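Long-range contact in sulfotransferase (Mus musculus, PDB 5X2B), which probably transfers sulfonate groups to acceptor molecules, and binds adenosine-3'-5'-diphosphate and calcium: residues Glu31-Leu36 with Lys81-Pro86. Numbering follows the deposited sequence.
Sequences EDDIFL and KRRAIP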
ATOM      1  N   GLU F  31      -5.021  19.343  -8.389  1.00 34.43           N
ATOM      2  CA  GLU F  31      -5.483  19.734  -7.096  1.00 32.76           C
ATOM      3  C   GLU F  31      -6.190  18.590  -6.504  1.00 24.47           C
ATOM      4  O   GLU F  31      -6.025  18.294  -5.335  1.00 42.56           O
ATOM      5  CB  GLU F  31      -6.468  20.868  -7.225  1.00 39.36           C
ATOM      6  CG  GLU F  31      -5.783  22.139  -7.485  1.00 68.50           C
ATOM      7  CD  GLU F  31      -4.978  22.594  -6.284  1.00 62.75           C
ATOM      8  OE1 GLU F  31      -5.041  21.912  -5.228  1.00 50.66           O
ATOM      9  OE2 GLU F  31      -4.288  23.633  -6.400  1.00 52.66           O
ATOM     10  N   ASP F  32      -6.998  17.932  -7.318  1.00 28.35           N
ATOM     11  CA  ASP F  32      -7.897  16.950  -6.764  1.00 42.35           C
ATOM     12  C   ASP F  32      -7.382  15.531  -6.911  1.00 33.23           C
ATOM     13  O   ASP F  32      -8.024  14.597  -6.446  1.00 43.17           O
ATOM     14  CB  ASP F  32      -9.243  17.045  -7.443  1.00 38.56           C
ATOM     15  CG  ASP F  32      -9.208  16.518  -8.864  1.00 54.42           C
ATOM     16  OD1 ASP F  32      -8.216  15.863  -9.313  1.00 39.80           O
ATOM     17  OD2 ASP F  32     -10.222  16.773  -9.527  1.00 47.56           O
ATOM     18  N   ASP F  33      -6.254  15.352  -7.578  1.00 32.70           N
ATOM     19  CA  ASP F  33      -5.702  14.024  -7.676  1.00 25.20           C
ATOM     20  C   ASP F  33      -5.728  13.482  -6.308  1.00 33.23           C
ATOM     21  O   ASP F  33      -5.410  14.185  -5.357  1.00 39.46           O
ATOM     22  CB  ASP F  33      -4.258  14.046  -8.079  1.00 27.71           C
ATOM     23  CG  ASP F  33      -4.087  14.022  -9.509  1.00 29.62           C
ATOM     24  OD1 ASP F  33      -5.021  13.574 -10.171  1.00 22.69           O
ATOM     25  OD2 ASP F  33      -3.012  14.443  -9.964  1.00 25.41           O
ATOM     26  N   ILE F  34      -6.053  12.208  -6.207  1.00 36.15           N
ATOM     27  CA  ILE F  34      -5.902  11.475  -4.943  1.00 43.88           C
ATOM     28  C   ILE F  34      -4.888  10.313  -5.050  1.00 28.03           C
ATOM     29  O   ILE F  34      -4.836   9.608  -6.028  1.00 37.51           O
ATOM     30  CB  ILE F  34      -7.234  10.890  -4.504  1.00 31.64           C
ATOM     31  CG1 ILE F  34      -8.277  11.994  -4.409  1.00 48.14           C
ATOM     32  CG2 ILE F  34      -7.126  10.167  -3.131  1.00 35.01           C
ATOM     33  CD1 ILE F  34      -9.650  11.458  -4.083  1.00 27.97           C
ATOM     34  N   PHE F  35      -4.093  10.109  -4.027  1.00 32.74           N
ATOM     35  CA  PHE F  35      -3.077   9.079  -4.076  1.00 31.22           C
ATOM     36  C   PHE F  35      -3.301   8.089  -2.942  1.00 30.60           C
ATOM     37  O   PHE F  35      -3.547   8.478  -1.822  1.00 33.68           O
ATOM     38  CB  PHE F  35      -1.715   9.744  -3.977  1.00 24.86           C
ATOM     39  CG  PHE F  35      -1.287  10.435  -5.253  1.00 28.99           C
ATOM     40  CD1 PHE F  35      -1.580  11.770  -5.488  1.00 41.24           C
ATOM     41  CD2 PHE F  35      -0.580   9.751  -6.207  1.00 42.64           C
ATOM     42  CE1 PHE F  35      -1.192  12.406  -6.651  1.00 34.28           C
ATOM     43  CE2 PHE F  35      -0.183  10.385  -7.372  1.00 34.49           C
ATOM     44  CZ  PHE F  35      -0.507  11.719  -7.585  1.00 33.08           C
ATOM     45  N   LEU F  36      -3.292   6.792  -3.228  1.00 34.41           N
ATOM     46  CA  LEU F  36      -3.532   5.818  -2.169  1.00 29.61           C
ATOM     47  C   LEU F  36      -2.220   5.178  -1.970  1.00 25.68           C
ATOM     48  O   LEU F  36      -1.710   4.584  -2.884  1.00 23.88           O
ATOM     49  CB  LEU F  36      -4.547   4.801  -2.613  1.00 24.97           C
ATOM     50  CG  LEU F  36      -5.720   5.654  -3.127  1.00 35.59           C
ATOM     51  CD1 LEU F  36      -6.811   4.901  -3.866  1.00 21.71           C
ATOM     52  CD2 LEU F  36      -6.318   6.338  -1.947  1.00 31.00           C
ATOM     53  N   LYS F  81     -11.835  12.696 -15.347  1.00 36.96           N
ATOM     54  CA  LYS F  81     -12.463  12.777 -14.040  1.00 37.09           C
ATOM     55  C   LYS F  81     -11.397  12.930 -12.979  1.00 34.26           C
ATOM     56  O   LYS F  81     -10.194  13.132 -13.258  1.00 36.06           O
ATOM     57  CB  LYS F  81     -13.289  11.526 -13.706  1.00 33.33           C
ATOM     58  CG  LYS F  81     -14.198  11.034 -14.818  1.00 55.07           C
ATOM     59  CD  LYS F  81     -15.569  10.586 -14.297  1.00 47.97           C
ATOM     60  CE  LYS F  81     -15.540   9.163 -13.786  1.00 49.55           C
ATOM     61  NZ  LYS F  81     -16.704   8.752 -12.954  1.00 50.67           N
ATOM     62  N   ARG F  82     -11.888  12.817 -11.755  1.00 31.97           N
ATOM     63  CA  ARG F  82     -11.072  12.834 -10.574  1.00 36.25           C
ATOM     64  C   ARG F  82     -10.366  11.533 -10.449  1.00 31.31           C
ATOM     65  O   ARG F  82     -10.957  10.454 -10.550  1.00 35.33           O
ATOM     66  CB  ARG F  82     -11.917  12.984  -9.330  1.00 32.52           C
ATOM     67  CG  ARG F  82     -11.059  13.175  -8.095  1.00 23.96           C
ATOM     68  CD  ARG F  82     -11.881  13.395  -6.909  1.00 34.32           C
ATOM     69  NE  ARG F  82     -11.046  13.981  -5.888  1.00 37.65           N
ATOM     70  CZ  ARG F  82     -11.467  14.237  -4.662  1.00 47.49           C
ATOM     71  NH1 ARG F  82     -12.729  13.930  -4.311  1.00 36.00           N
ATOM     72  NH2 ARG F  82     -10.620  14.795  -3.790  1.00 49.83           N
ATOM     73  N   ARG F  83      -9.097  11.670 -10.146  1.00 35.26           N
ATOM     74  CA  ARG F  83      -8.175  10.586 -10.212  1.00 29.96           C
ATOM     75  C   ARG F  83      -7.790  10.086  -8.847  1.00 31.76           C
ATOM     76  O   ARG F  83      -7.271  10.865  -8.035  1.00 42.15           O
ATOM     77  CB  ARG F  83      -6.939  11.106 -10.922  1.00 35.80           C
ATOM     78  CG  ARG F  83      -7.202  11.496 -12.326  1.00 32.67           C
ATOM     79  CD  ARG F  83      -5.909  11.599 -13.082  1.00 26.02           C
ATOM     80  NE  ARG F  83      -5.035  12.550 -12.417  1.00 31.28           N
ATOM     81  CZ  ARG F  83      -4.054  13.190 -13.020  1.00 24.30           C
ATOM     82  NH1 ARG F  83      -3.845  12.981 -14.300  1.00 17.98           N
ATOM     83  NH2 ARG F  83      -3.301  14.049 -12.351  1.00 35.21           N
ATOM     84  N   ALA F  84      -8.034   8.786  -8.600  1.00 32.91           N
ATOM     85  CA  ALA F  84      -7.409   8.035  -7.479  1.00 21.54           C
ATOM     86  C   ALA F  84      -6.213   7.229  -7.977  1.00 29.14           C
ATOM     87  O   ALA F  84      -6.366   6.303  -8.776  1.00 28.94           O
ATOM     88  CB  ALA F  84      -8.393   7.098  -6.835  1.00 28.46           C
ATOM     89  N   ILE F  85      -5.025   7.606  -7.524  1.00 22.68           N
ATOM     90  CA  ILE F  85      -3.787   7.087  -8.069  1.00 28.38           C
ATOM     91  C   ILE F  85      -3.059   6.192  -7.059  1.00 35.86           C
ATOM     92  O   ILE F  85      -2.633   6.632  -5.979  1.00 29.48           O
ATOM     93  CB  ILE F  85      -2.920   8.228  -8.468  1.00 24.11           C
ATOM     94  CG1 ILE F  85      -3.720   9.140  -9.417  1.00 28.72           C
ATOM     95  CG2 ILE F  85      -1.650   7.686  -9.059  1.00 28.23           C
ATOM     96  CD1 ILE F  85      -3.143  10.542  -9.572  1.00 29.98           C
ATOM     97  N   PRO F  86      -2.977   4.895  -7.376  1.00 35.46           N
ATOM     98  CA  PRO F  86      -2.375   4.047  -6.362  1.00 26.76           C
ATOM     99  C   PRO F  86      -0.874   4.017  -6.542  1.00 30.81           C
ATOM    100  O   PRO F  86      -0.434   4.253  -7.678  1.00 29.14           O
ATOM    101  CB  PRO F  86      -3.003   2.690  -6.647  1.00 33.51           C
ATOM    102  CG  PRO F  86      -3.447   2.755  -8.083  1.00 33.98           C
ATOM    103  CD  PRO F  86      -3.735   4.132  -8.384  1.00 24.30           C
TER
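Arg82 gives its NE to the carbonyl Asp32 O at 3.1 Å, an almost straight bond lying in the guanidinium plane. Its side chain, extended from CG to NE with CG anti to the backbone N (chi1 -173°), runs past that of Asp32 in the opposite sense, carboxylate and guanidinium planes 42° apart. One face of the guanidinium is covered by Ile34, whose CD1 lies 3.4 Å from Arg82 CZ; the flat cation thus combines an edge for polar bonding with a face for an aliphatic branch. Shortening Arg82 to an alanine is likely to cost Asp32 O this donor and strip Ile34 CD1 of its flat cover. Arg83, on the opposite face of the strand, lies alongside Asp33. Its chain folds about the CG-CD bond (chi3 -57°), turning NE and NH2 toward a carboxylate nearly coplanar with the guanidinium. They face OD1 and OD2 in a two-pronged salt bridge, although the position of OD2 is doubtful. Arg83 NH2 also bonds Asp28 O, so this buried charge has a second partner. Beyond the ion pair, Ile85 CD1 lies over the Phe35 ring, 3.9 Å from its centroid, a CH-pi contact, while Ile85 CG2 meets Phe35 CE2 at 3.5 Å; both branches of the isoleucine thus pack on the ring. On the other face, small Ala84 meets Leu36, CB to CD1 at 4.0 Å. The parallel-strand hydrogen bonds Ile34 N to Arg83 O, Ile85 N to Ile34 O and Leu36 N to Ile85 O set the register. The pair belongs to the five-stranded parallel sheet of the P-loop-related sulfotransferase fold: strand 59-61 flanks 82-87, strand 104-109 flanks 34-37, and helix 44-52 packs on Leu36.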